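Long-range contacts in putative HAD-hydrolase YfnB (Bacillus subtilis, PDB 3ED5), which is a HAD-superfamily hydrolase whose function is unproven and which may act as a 5'-nucleotidase: residues Asp199-Pro205 against Pro216-Lys222; Trp56-Glu60 against Ser185-Lys191; Ile38-Met44 against Leu77-Tyr83. All blocks are in the same frame, centred on the assembly; numbering follows the deposited sequence.

Contact 1: Asp199-Pro205 against Pro216-Lys222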
loop_
_atom_site.group_PDB
_atom_site.type_symbol
_atom_site.label_atom_id
_atom_site.label_comp_id
_atom_site.label_asym_id
_atom_site.label_seq_id
_atom_site.Cartn_x
_atom_site.Cartn_y
_atom_site.Cartn_z
ATOM N N ASP A 199 15.787 -7.656 3.597
ATOM C CA ASP A 199 15.187 -7.693 4.930
ATOM C C ASP A 199 13.820 -7.005 4.836
ATOM O O ASP A 199 13.643 -6.050 4.055
ATOM C CB ASP A 199 16.082 -6.971 5.968
ATOM C CG ASP A 199 17.324 -7.771 6.325
ATOM O OD1 ASP A 199 17.440 -8.916 5.854
ATOM O OD2 ASP A 199 18.171 -7.253 7.089
ATOM N N THR A 200 12.864 -7.501 5.616
ATOM C CA THR A 200 11.487 -6.989 5.608
ATOM C C THR A 200 10.984 -6.612 7.013
ATOM O O THR A 200 11.311 -7.278 8.012
ATOM C CB THR A 200 10.515 -8.072 5.072
ATOM O OG1 THR A 200 10.746 -9.287 5.783
ATOM C CG2 THR A 200 10.751 -8.345 3.557
ATOM N N CYS A 201 10.138 -5.579 7.062
ATOM C CA CYS A 201 9.492 -5.145 8.315
ATOM C C CYS A 201 7.972 -5.083 8.104
ATOM O O CYS A 201 7.493 -4.274 7.337
ATOM C CB CYS A 201 10.046 -3.784 8.737
ATOM S SG CYS A 201 9.312 -3.216 10.303
ATOM N N TRP A 202 7.261 -5.972 8.785
ATOM C CA TRP A 202 5.820 -6.096 8.678
ATOM C C TRP A 202 5.133 -5.162 9.675
ATOM O O TRP A 202 5.259 -5.346 10.889
ATOM C CB TRP A 202 5.422 -7.558 8.955
ATOM C CG TRP A 202 3.954 -7.831 8.707
ATOM C CD1 TRP A 202 3.136 -7.169 7.831
ATOM C CD2 TRP A 202 3.164 -8.871 9.306
ATOM N NE1 TRP A 202 1.863 -7.729 7.865
ATOM C CE2 TRP A 202 1.862 -8.781 8.746
ATOM C CE3 TRP A 202 3.429 -9.870 10.259
ATOM C CZ2 TRP A 202 0.826 -9.638 9.129
ATOM C CZ3 TRP A 202 2.405 -10.745 10.623
ATOM C CH2 TRP A 202 1.105 -10.610 10.063
HETATM N N MSE A 203 4.405 -4.181 9.129
HETATM C CA MSE A 203 3.555 -3.296 9.911
HETATM C C MSE A 203 2.257 -4.059 10.206
HETATM O O MSE A 203 1.477 -4.353 9.293
HETATM C CB MSE A 203 3.308 -2.022 9.087
HETATM C CG MSE A 203 2.348 -1.043 9.706
HETATM SE SE MSE A 203 2.968 -0.356 11.422
HETATM C CE MSE A 203 1.534 0.980 11.708
ATOM N N ASN A 204 2.052 -4.429 11.464
ATOM C CA ASN A 204 0.897 -5.260 11.844
ATOM C C ASN A 204 0.288 -4.765 13.167
ATOM O O ASN A 204 0.299 -5.476 14.184
ATOM C CB ASN A 204 1.321 -6.722 11.949
ATOM C CG ASN A 204 0.138 -7.676 12.136
ATOM O OD1 ASN A 204 -1.006 -7.346 11.802
ATOM N ND2 ASN A 204 0.400 -8.832 12.718
ATOM N N PRO A 205 -0.216 -3.525 13.166
ATOM C CA PRO A 205 -0.752 -2.901 14.388
ATOM C C PRO A 205 -1.861 -3.707 15.046
ATOM O O PRO A 205 -1.968 -3.706 16.269
ATOM C CB PRO A 205 -1.311 -1.558 13.903
ATOM C CG PRO A 205 -1.365 -1.655 12.412
ATOM C CD PRO A 205 -0.286 -2.628 11.995
ATOM N N PRO A 216 8.511 -12.324 8.160
ATOM C CA PRO A 216 9.277 -11.077 7.992
ATOM C C PRO A 216 10.554 -11.063 8.857
ATOM O O PRO A 216 10.637 -11.819 9.829
ATOM C CB PRO A 216 8.297 -10.019 8.496
ATOM C CG PRO A 216 7.527 -10.733 9.567
ATOM C CD PRO A 216 7.365 -12.151 9.071
ATOM N N THR A 217 11.515 -10.190 8.548
ATOM C CA THR A 217 12.690 -10.041 9.415
ATOM C C THR A 217 12.265 -9.425 10.732
ATOM O O THR A 217 12.753 -9.851 11.795
ATOM C CB THR A 217 13.791 -9.142 8.768
ATOM O OG1 THR A 217 13.963 -9.558 7.405
ATOM C CG2 THR A 217 15.142 -9.236 9.535
ATOM N N TYR A 218 11.368 -8.428 10.653
ATOM C CA TYR A 218 10.822 -7.746 11.836
ATOM C C TYR A 218 9.315 -7.619 11.716
ATOM O O TYR A 218 8.792 -7.585 10.621
ATOM C CB TYR A 218 11.349 -6.310 11.947
ATOM C CG TYR A 218 12.825 -6.188 11.697
ATOM C CD1 TYR A 218 13.742 -6.435 12.722
ATOM C CD2 TYR A 218 13.300 -5.807 10.430
ATOM C CE1 TYR A 218 15.114 -6.329 12.508
ATOM C CE2 TYR A 218 14.679 -5.681 10.204
ATOM C CZ TYR A 218 15.574 -5.951 11.258
ATOM O OH TYR A 218 16.942 -5.848 11.074
ATOM N N GLU A 219 8.658 -7.496 12.863
ATOM C CA GLU A 219 7.221 -7.237 12.917
ATOM C C GLU A 219 6.983 -6.173 14.005
ATOM O O GLU A 219 7.451 -6.347 15.145
ATOM C CB GLU A 219 6.487 -8.527 13.284
ATOM C CG GLU A 219 4.959 -8.273 13.378
ATOM C CD GLU A 219 4.188 -9.510 13.783
ATOM O OE1 GLU A 219 4.778 -10.624 13.871
ATOM O OE2 GLU A 219 2.970 -9.355 14.028
ATOM N N ILE A 220 6.257 -5.100 13.664
ATOM C CA ILE A 220 5.987 -4.009 14.619
ATOM C C ILE A 220 4.501 -3.658 14.626
ATOM O O ILE A 220 3.797 -4.004 13.682
ATOM C CB ILE A 220 6.778 -2.757 14.282
ATOM C CG1 ILE A 220 6.402 -2.204 12.905
ATOM C CG2 ILE A 220 8.267 -3.100 14.253
ATOM C CD1 ILE A 220 7.305 -0.935 12.477
ATOM N N ARG A 221 4.072 -2.950 15.662
ATOM C CA ARG A 221 2.699 -2.418 15.694
ATOM C C ARG A 221 2.663 -0.926 15.382
ATOM O O ARG A 221 1.710 -0.452 14.773
ATOM C CB ARG A 221 2.040 -2.708 17.035
ATOM C CG ARG A 221 1.832 -4.204 17.257
ATOM C CD ARG A 221 1.290 -4.443 18.647
ATOM N NE ARG A 221 -0.100 -4.044 18.741
ATOM C CZ ARG A 221 -0.780 -3.973 19.884
ATOM N NH1 ARG A 221 -0.189 -4.261 21.047
ATOM N NH2 ARG A 221 -2.048 -3.601 19.863
ATOM N N LYS A 222 3.688 -0.182 15.777
ATOM C CA LYS A 222 3.669 1.257 15.560
ATOM C C LYS A 222 4.915 1.650 14.818
ATOM O O LYS A 222 5.981 1.066 15.037
ATOM C CB LYS A 222 3.625 2.018 16.877
ATOM C CG LYS A 222 2.356 1.776 17.698
ATOM C CD LYS A 222 2.234 2.725 18.885
ATOM C CE LYS A 222 3.353 2.549 19.904
ATOM N NZ LYS A 222 2.971 3.152 21.237
HETATM O O HOH W 1 2.131 -7.225 15.597
#
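Two parallel strands cannot be joined by a tight hairpin, and Asp199-Pro205 with Pro216-Lys222 illustrate how they still become neighbours. Asp199 opens the first segment with its CB 3.6 Å from Thr217 OG1, while its carboxylate turns to Lys5 and Tyr7; Tyr7 also bonds the hydroxyl of Tyr218. At Thr200 the two threonines exchange bonds: Thr200 N donates to Thr217 OG1 (2.9 Å) and Thr217 N to Thr200 OG1 (3.0 Å). Regular pairing follows, with Tyr218 N giving to Thr200 O at 2.9 Å. Cys201 lies beside Tyr218, and its SG packs on Ile220 CD1 (3.7 Å), on the face covered by helix 226-230. Here strand 218-220 forms one edge of the six-stranded parallel sheet of the Rossmann-like HAD core, reached through ten linking residues without helix or strand. Trp202 continues the pattern, its N bonding Tyr218 O (2.9 Å) and its O receiving Ile220 N (3.0 Å); its indole, on the opposite face against helix 186-195, bonds Asp184 through NE1. Met203, a selenomethionine, returns to the Cys201 face, where SE meets Ile220 CG1 at 4.2 Å. Beyond the strand, Asn204 N reaches Ile220 O and Asn204 ND2 reaches Glu219 OE2, both at 2.9 Å. Finally, Pro205 O accepts from Arg221 NE at 3.1 Å.

Contact 2: Trp56-Glu60 against Ser185-Lys191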
loop_
_atom_site.group_PDB
_atom_site.type_symbol
_atom_site.label_atom_id
_atom_site.label_comp_id
_atom_site.label_asym_id
_atom_site.label_seq_id
_atom_site.Cartn_x
_atom_site.Cartn_y
_atom_site.Cartn_z
ATOM N N TRP A 56 -7.582 -7.968 -5.801
ATOM C CA TRP A 56 -6.183 -7.459 -5.686
ATOM C C TRP A 56 -5.205 -8.618 -5.580
ATOM O O TRP A 56 -4.110 -8.566 -6.164
ATOM C CB TRP A 56 -5.975 -6.458 -4.523
ATOM C CG TRP A 56 -6.492 -5.113 -4.843
ATOM C CD1 TRP A 56 -7.828 -4.682 -4.698
ATOM C CD2 TRP A 56 -5.785 -4.016 -5.431
ATOM N NE1 TRP A 56 -7.942 -3.379 -5.134
ATOM C CE2 TRP A 56 -6.708 -2.949 -5.580
ATOM C CE3 TRP A 56 -4.420 -3.794 -5.775
ATOM C CZ2 TRP A 56 -6.344 -1.699 -6.096
ATOM C CZ3 TRP A 56 -4.062 -2.537 -6.313
ATOM C CH2 TRP A 56 -5.023 -1.503 -6.472
ATOM N N ARG A 57 -5.567 -9.673 -4.856
ATOM C CA ARG A 57 -4.672 -10.835 -4.804
ATOM C C ARG A 57 -4.459 -11.429 -6.193
ATOM O O ARG A 57 -3.331 -11.786 -6.549
ATOM C CB ARG A 57 -5.164 -11.941 -3.848
ATOM C CG ARG A 57 -4.951 -11.561 -2.377
ATOM C CD ARG A 57 -3.435 -11.564 -2.000
ATOM N NE ARG A 57 -2.917 -12.920 -2.119
ATOM C CZ ARG A 57 -1.896 -13.293 -2.880
ATOM N NH1 ARG A 57 -1.205 -12.409 -3.597
ATOM N NH2 ARG A 57 -1.547 -14.571 -2.901
ATOM N N ALA A 58 -5.535 -11.542 -6.979
ATOM C CA ALA A 58 -5.424 -12.088 -8.352
ATOM C C ALA A 58 -4.468 -11.213 -9.179
ATOM O O ALA A 58 -3.583 -11.734 -9.896
ATOM C CB ALA A 58 -6.801 -12.218 -9.024
ATOM N N PHE A 59 -4.573 -9.898 -9.010
ATOM C CA PHE A 59 -3.612 -8.974 -9.668
ATOM C C PHE A 59 -2.163 -9.182 -9.194
ATOM O O PHE A 59 -1.253 -9.284 -10.030
ATOM C CB PHE A 59 -4.092 -7.544 -9.485
ATOM C CG PHE A 59 -3.013 -6.489 -9.593
ATOM C CD1 PHE A 59 -2.402 -6.191 -10.817
ATOM C CD2 PHE A 59 -2.671 -5.756 -8.468
ATOM C CE1 PHE A 59 -1.443 -5.168 -10.900
ATOM C CE2 PHE A 59 -1.704 -4.721 -8.532
ATOM C CZ PHE A 59 -1.095 -4.445 -9.763
ATOM N N GLU A 60 -1.947 -9.266 -7.880
ATOM C CA GLU A 60 -0.586 -9.561 -7.360
ATOM C C GLU A 60 -0.022 -10.845 -7.953
ATOM O O GLU A 60 1.193 -10.922 -8.272
ATOM C CB GLU A 60 -0.575 -9.664 -5.832
ATOM C CG GLU A 60 -0.781 -8.317 -5.144
ATOM C CD GLU A 60 -0.992 -8.429 -3.632
ATOM O OE1 GLU A 60 -0.829 -9.536 -3.051
ATOM O OE2 GLU A 60 -1.317 -7.391 -3.029
ATOM N N SER A 185 1.493 -5.440 3.948
ATOM C CA SER A 185 1.000 -6.607 3.197
ATOM C C SER A 185 1.978 -7.778 3.219
ATOM O O SER A 185 3.101 -7.680 2.710
ATOM C CB SER A 185 0.676 -6.228 1.745
ATOM O OG SER A 185 0.439 -7.420 0.980
ATOM N N LEU A 186 1.558 -8.903 3.800
ATOM C CA LEU A 186 2.386 -10.118 3.759
ATOM C C LEU A 186 2.669 -10.557 2.330
ATOM O O LEU A 186 3.774 -11.022 2.024
ATOM C CB LEU A 186 1.672 -11.271 4.470
ATOM C CG LEU A 186 1.586 -11.141 5.984
ATOM C CD1 LEU A 186 0.762 -12.354 6.482
ATOM C CD2 LEU A 186 2.977 -11.198 6.556
ATOM N N THR A 187 1.658 -10.386 1.472
ATOM C CA THR A 187 1.729 -10.896 0.117
ATOM C C THR A 187 2.455 -9.990 -0.866
ATOM O O THR A 187 3.114 -10.515 -1.769
ATOM C CB THR A 187 0.342 -11.277 -0.448
ATOM O OG1 THR A 187 -0.519 -10.132 -0.443
ATOM C CG2 THR A 187 -0.316 -12.393 0.392
ATOM N N ALA A 188 2.339 -8.672 -0.725
ATOM C CA ALA A 188 2.979 -7.755 -1.659
ATOM C C ALA A 188 4.322 -7.342 -1.117
ATOM O O ALA A 188 5.323 -7.339 -1.869
ATOM C CB ALA A 188 2.144 -6.508 -1.888
ATOM N N ASP A 189 4.354 -6.965 0.170
ATOM C CA ASP A 189 5.584 -6.327 0.728
ATOM C C ASP A 189 6.543 -7.332 1.320
ATOM O O ASP A 189 7.747 -7.321 1.008
ATOM C CB ASP A 189 5.222 -5.277 1.789
ATOM C CG ASP A 189 4.347 -4.176 1.239
ATOM O OD1 ASP A 189 4.696 -3.621 0.175
ATOM O OD2 ASP A 189 3.297 -3.905 1.877
ATOM N N ILE A 190 6.041 -8.224 2.166
ATOM C CA ILE A 190 6.942 -9.130 2.857
ATOM C C ILE A 190 7.410 -10.247 1.930
ATOM O O ILE A 190 8.604 -10.450 1.768
ATOM C CB ILE A 190 6.340 -9.663 4.169
ATOM C CG1 ILE A 190 5.802 -8.502 5.044
ATOM C CG2 ILE A 190 7.358 -10.515 4.900
ATOM C CD1 ILE A 190 6.845 -7.359 5.369
ATOM N N LYS A 191 6.480 -10.928 1.268
ATOM C CA LYS A 191 6.848 -11.922 0.262
ATOM C C LYS A 191 7.682 -11.258 -0.837
ATOM O O LYS A 191 8.692 -11.797 -1.244
ATOM C CB LYS A 191 5.620 -12.588 -0.340
ATOM C CG LYS A 191 5.952 -13.703 -1.358
ATOM C CD LYS A 191 4.806 -13.746 -2.417
ATOM C CE LYS A 191 3.536 -14.386 -1.901
ATOM N NZ LYS A 191 2.313 -13.569 -2.285
HETATM O O HOH W 2 1.186 -13.764 -4.867
HETATM O O HOH W 3 -1.700 -6.886 -0.559
#
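The helical segments Trp56-Glu60 and Leu186-Lys191 run in broadly the same direction, 38° apart, but their axes come no closer than 10.8 Å, and the gap is spanned mainly by polar side chains and water. This is a join between the two parts of a capped HAD hydrolase: helix 42-60 belongs to the helical cap, whereas helix 186-195 follows a strand of the core sheet. The latter starts with Ser185 as N-cap, OG accepting from Ala188 N at 2.8 Å, and then widens into a pi-type turn in which Ile190 N bonds Ser185 O (3.0 Å). Ser185 N also bonds Asp189 OD2 (3.1 Å), and Asp189 in turn pairs with Lys158 and touches Asp13, the probable nucleophile by similarity.

The direct bridge is a hydrogen bond from Thr187 OG1 to Glu60 OE1, 2.7 Å long. That same oxygen forms a salt bridge with Arg57 NH1 at 2.9 Å, one turn back on its own helix. Arg57 lies beside Thr187, whose CG2 is over one face of the guanidinium, and its NH2 also pairs with Glu61. The like charges of Arg57 NH1 and Lys191 NZ are only 3.9 Å apart; a water accepts from both. The other carboxylate oxygen, Glu60 OE2, receives a 2.6 Å hydrogen bond from a second water, which sits 2.7 Å from Ser185 OG.

Contact 3: Ile38-Met44 against Leu77-Tyr83. With FMT (formic acid), chain I.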
loop_
_atom_site.group_PDB
_atom_site.type_symbol
_atom_site.label_atom_id
_atom_site.label_comp_id
_atom_site.label_asym_id
_atom_site.label_seq_id
_atom_site.Cartn_x
_atom_site.Cartn_y
_atom_site.Cartn_z
ATOM N N ILE A 38 -27.776 4.244 -2.380
ATOM C CA ILE A 38 -27.907 2.839 -2.010
ATOM C C ILE A 38 -27.452 2.683 -0.563
ATOM O O ILE A 38 -26.335 3.092 -0.224
ATOM C CB ILE A 38 -26.976 1.951 -2.882
ATOM C CG1 ILE A 38 -27.380 1.998 -4.348
ATOM C CG2 ILE A 38 -26.948 0.508 -2.364
ATOM C CD1 ILE A 38 -26.434 1.156 -5.242
ATOM N N PRO A 39 -28.294 2.083 0.298
ATOM C CA PRO A 39 -27.873 1.877 1.685
ATOM C C PRO A 39 -26.643 0.978 1.682
ATOM O O PRO A 39 -26.623 0.010 0.915
ATOM C CB PRO A 39 -29.084 1.163 2.313
ATOM C CG PRO A 39 -30.237 1.597 1.469
ATOM C CD PRO A 39 -29.689 1.632 0.081
ATOM N N LEU A 40 -25.628 1.329 2.477
ATOM C CA LEU A 40 -24.397 0.528 2.595
ATOM C C LEU A 40 -24.501 -0.251 3.900
ATOM O O LEU A 40 -24.110 0.235 4.960
ATOM C CB LEU A 40 -23.145 1.416 2.568
ATOM C CG LEU A 40 -21.765 0.714 2.696
ATOM C CD1 LEU A 40 -21.597 -0.394 1.644
ATOM C CD2 LEU A 40 -20.627 1.738 2.684
ATOM N N THR A 41 -25.071 -1.447 3.808
ATOM C CA THR A 41 -25.215 -2.336 4.953
ATOM C C THR A 41 -23.882 -2.930 5.413
ATOM O O THR A 41 -22.891 -2.957 4.654
ATOM C CB THR A 41 -26.203 -3.471 4.631
ATOM O OG1 THR A 41 -25.623 -4.368 3.677
ATOM C CG2 THR A 41 -27.500 -2.892 4.049
ATOM N N ASN A 42 -23.850 -3.389 6.664
ATOM C CA ASN A 42 -22.683 -4.121 7.165
ATOM C C ASN A 42 -22.330 -5.313 6.278
ATOM O O ASN A 42 -21.147 -5.500 5.947
ATOM C CB ASN A 42 -22.924 -4.599 8.594
ATOM C CG ASN A 42 -22.881 -3.476 9.592
ATOM O OD1 ASN A 42 -22.337 -2.404 9.320
ATOM N ND2 ASN A 42 -23.457 -3.712 10.767
ATOM N N ASP A 43 -23.352 -6.081 5.876
ATOM C CA ASP A 43 -23.140 -7.246 5.021
ATOM C C ASP A 43 -22.484 -6.842 3.722
ATOM O O ASP A 43 -21.497 -7.466 3.322
ATOM C CB ASP A 43 -24.431 -8.028 4.742
ATOM C CG ASP A 43 -24.954 -8.749 5.978
ATOM O OD1 ASP A 43 -24.227 -8.788 7.000
ATOM O OD2 ASP A 43 -26.102 -9.264 5.934
HETATM N N MSE A 44 -23.000 -5.787 3.084
HETATM C CA MSE A 44 -22.390 -5.301 1.833
HETATM C C MSE A 44 -20.948 -4.829 1.973
HETATM O O MSE A 44 -20.114 -5.128 1.118
HETATM C CB MSE A 44 -23.244 -4.232 1.162
HETATM C CG MSE A 44 -24.468 -4.825 0.545
HETATM SE SE MSE A 44 -25.841 -3.486 0.042
HETATM C CE MSE A 44 -25.054 -3.004 -1.642
ATOM N N LEU A 77 -19.906 -6.456 -6.775
ATOM C CA LEU A 77 -20.655 -6.287 -5.522
ATOM C C LEU A 77 -22.118 -5.946 -5.793
ATOM O O LEU A 77 -23.041 -6.669 -5.343
ATOM C CB LEU A 77 -20.013 -5.176 -4.685
ATOM C CG LEU A 77 -20.714 -4.854 -3.365
ATOM C CD1 LEU A 77 -20.536 -6.010 -2.371
ATOM C CD2 LEU A 77 -20.163 -3.515 -2.824
ATOM N N LEU A 78 -22.367 -4.861 -6.532
ATOM C CA LEU A 78 -23.770 -4.419 -6.688
ATOM C C LEU A 78 -24.629 -5.374 -7.495
ATOM O O LEU A 78 -25.825 -5.525 -7.203
ATOM C CB LEU A 78 -23.858 -2.984 -7.239
ATOM C CG LEU A 78 -23.240 -1.923 -6.318
ATOM C CD1 LEU A 78 -23.204 -0.570 -6.993
ATOM C CD2 LEU A 78 -23.966 -1.843 -4.996
ATOM N N LYS A 79 -24.053 -6.053 -8.484
ATOM C CA LYS A 79 -24.832 -7.025 -9.292
ATOM C C LYS A 79 -25.483 -8.166 -8.470
ATOM O O LYS A 79 -26.655 -8.537 -8.707
ATOM C CB LYS A 79 -23.954 -7.610 -10.410
ATOM C CG LYS A 79 -24.699 -8.441 -11.447
ATOM C CD LYS A 79 -23.736 -9.314 -12.252
ATOM C CE LYS A 79 -22.713 -8.518 -13.016
ATOM N NZ LYS A 79 -21.610 -9.456 -13.425
ATOM N N GLU A 80 -24.774 -8.647 -7.444
ATOM C CA GLU A 80 -25.268 -9.771 -6.658
ATOM C C GLU A 80 -26.326 -9.321 -5.642
ATOM O O GLU A 80 -27.096 -10.137 -5.132
ATOM C CB GLU A 80 -24.098 -10.520 -5.995
ATOM C CG GLU A 80 -23.497 -9.824 -4.818
ATOM C CD GLU A 80 -22.420 -10.694 -4.115
ATOM O OE1 GLU A 80 -21.689 -10.158 -3.258
ATOM O OE2 GLU A 80 -22.356 -11.901 -4.400
ATOM N N TYR A 81 -26.371 -8.011 -5.388
ATOM C CA TYR A 81 -27.454 -7.365 -4.612
ATOM C C TYR A 81 -28.573 -6.830 -5.520
ATOM O O TYR A 81 -29.506 -6.142 -5.054
ATOM C CB TYR A 81 -26.877 -6.302 -3.634
ATOM C CG TYR A 81 -26.073 -6.969 -2.518
ATOM C CD1 TYR A 81 -24.687 -7.134 -2.604
ATOM C CD2 TYR A 81 -26.738 -7.525 -1.410
ATOM C CE1 TYR A 81 -23.993 -7.809 -1.607
ATOM C CE2 TYR A 81 -26.044 -8.177 -0.406
ATOM C CZ TYR A 81 -24.695 -8.322 -0.502
ATOM O OH TYR A 81 -24.068 -8.997 0.526
ATOM N N GLY A 82 -28.540 -7.213 -6.796
ATOM C CA GLY A 82 -29.660 -6.977 -7.724
ATOM C C GLY A 82 -29.649 -5.648 -8.468
ATOM O O GLY A 82 -30.655 -5.284 -9.088
ATOM N N TYR A 83 -28.539 -4.911 -8.396
ATOM C CA TYR A 83 -28.395 -3.624 -9.099
ATOM C C TYR A 83 -27.603 -3.787 -10.394
ATOM O O TYR A 83 -26.513 -4.391 -10.388
ATOM C CB TYR A 83 -27.672 -2.579 -8.228
ATOM C CG TYR A 83 -28.289 -2.274 -6.868
ATOM C CD1 TYR A 83 -29.296 -1.298 -6.723
ATOM C CD2 TYR A 83 -27.858 -2.939 -5.719
ATOM C CE1 TYR A 83 -29.846 -1.014 -5.457
ATOM C CE2 TYR A 83 -28.395 -2.663 -4.460
ATOM C CZ TYR A 83 -29.395 -1.699 -4.339
ATOM O OH TYR A 83 -29.918 -1.439 -3.092
HETATM C C FMT I . -27.686 -6.062 2.176
HETATM O O1 FMT I . -27.348 -6.440 3.303
HETATM O O2 FMT I . -28.788 -6.255 1.640
HETATM O O HOH W 4 -28.788 -1.751 0.140
#
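Apolar contacts can join the start of one helix to the end of another without a single direct hydrogen bond, as Ile38-Met44 and Leu77-Tyr83 demonstrate. The key residue is Met44, a selenomethionine and by far the most deeply engaged residue of the contact. Its CG stands 3.6 Å from the centroid of the Tyr81 ring, almost on the ring normal, a CH-pi contact; SE lies over the same face at 4.5 Å from that centroid, making a Met-aromatic contact as well. The chain then carries CE onward to Leu78 CD2 at 3.7 Å, while the backbone Met44 O is touched by Leu77 CD1 at 3.6 Å.

Tyr81 and the second aromatic residue, Tyr83, lie just past the end of helix 66-80, which stops in a Schellman motif, with Tyr83 N bonding Leu78 O and Gly82 N bonding Lys79 O, each at 3.0 Å; Gly82, with positive phi, is the C-prime residue. This helix and helix 42-60 both belong to the helical cap of the HAD fold, and Phe33 of helix 21-35 packs against Ile38, Met44 and Leu77.

Ile38 is the second centre. Its CD1 sits 4.0 Å from the centroid of the Tyr83 ring, over the face, and 3.9 Å from Leu78 CD2. Further along the chain from Ile38, Thr41 is the N-cap of helix 42-60, its OG1 accepting from Met44 N at 3.0 Å. Thr41 OG1 also donates to O1 of a bound formic acid (FMT), probably from the crystallisation liquor, with 2.7 Å between Thr41 OG1 and FMT O1.

How the contacts relate
The three contacts sample a capped HAD hydrolase from sheet edge to the far part of the cap. Contact 1 lies in the core sheet and contact 3 within the cap, their centres about 35 Å apart; contact 2, between core and cap, is about 15 Å from the first and 26 Å from the third, centre to centre. Contacts 1 and 2 touch directly, since Leu186 and Ile190 of helix 186-195 pack on Trp202 of strand 199-203, the next element in the chain. Contacts 2 and 3 share helix 42-60 and their segments alternate along the sequence, so one helix links cap packing to the core near the probable nucleophile; contact 1 follows both.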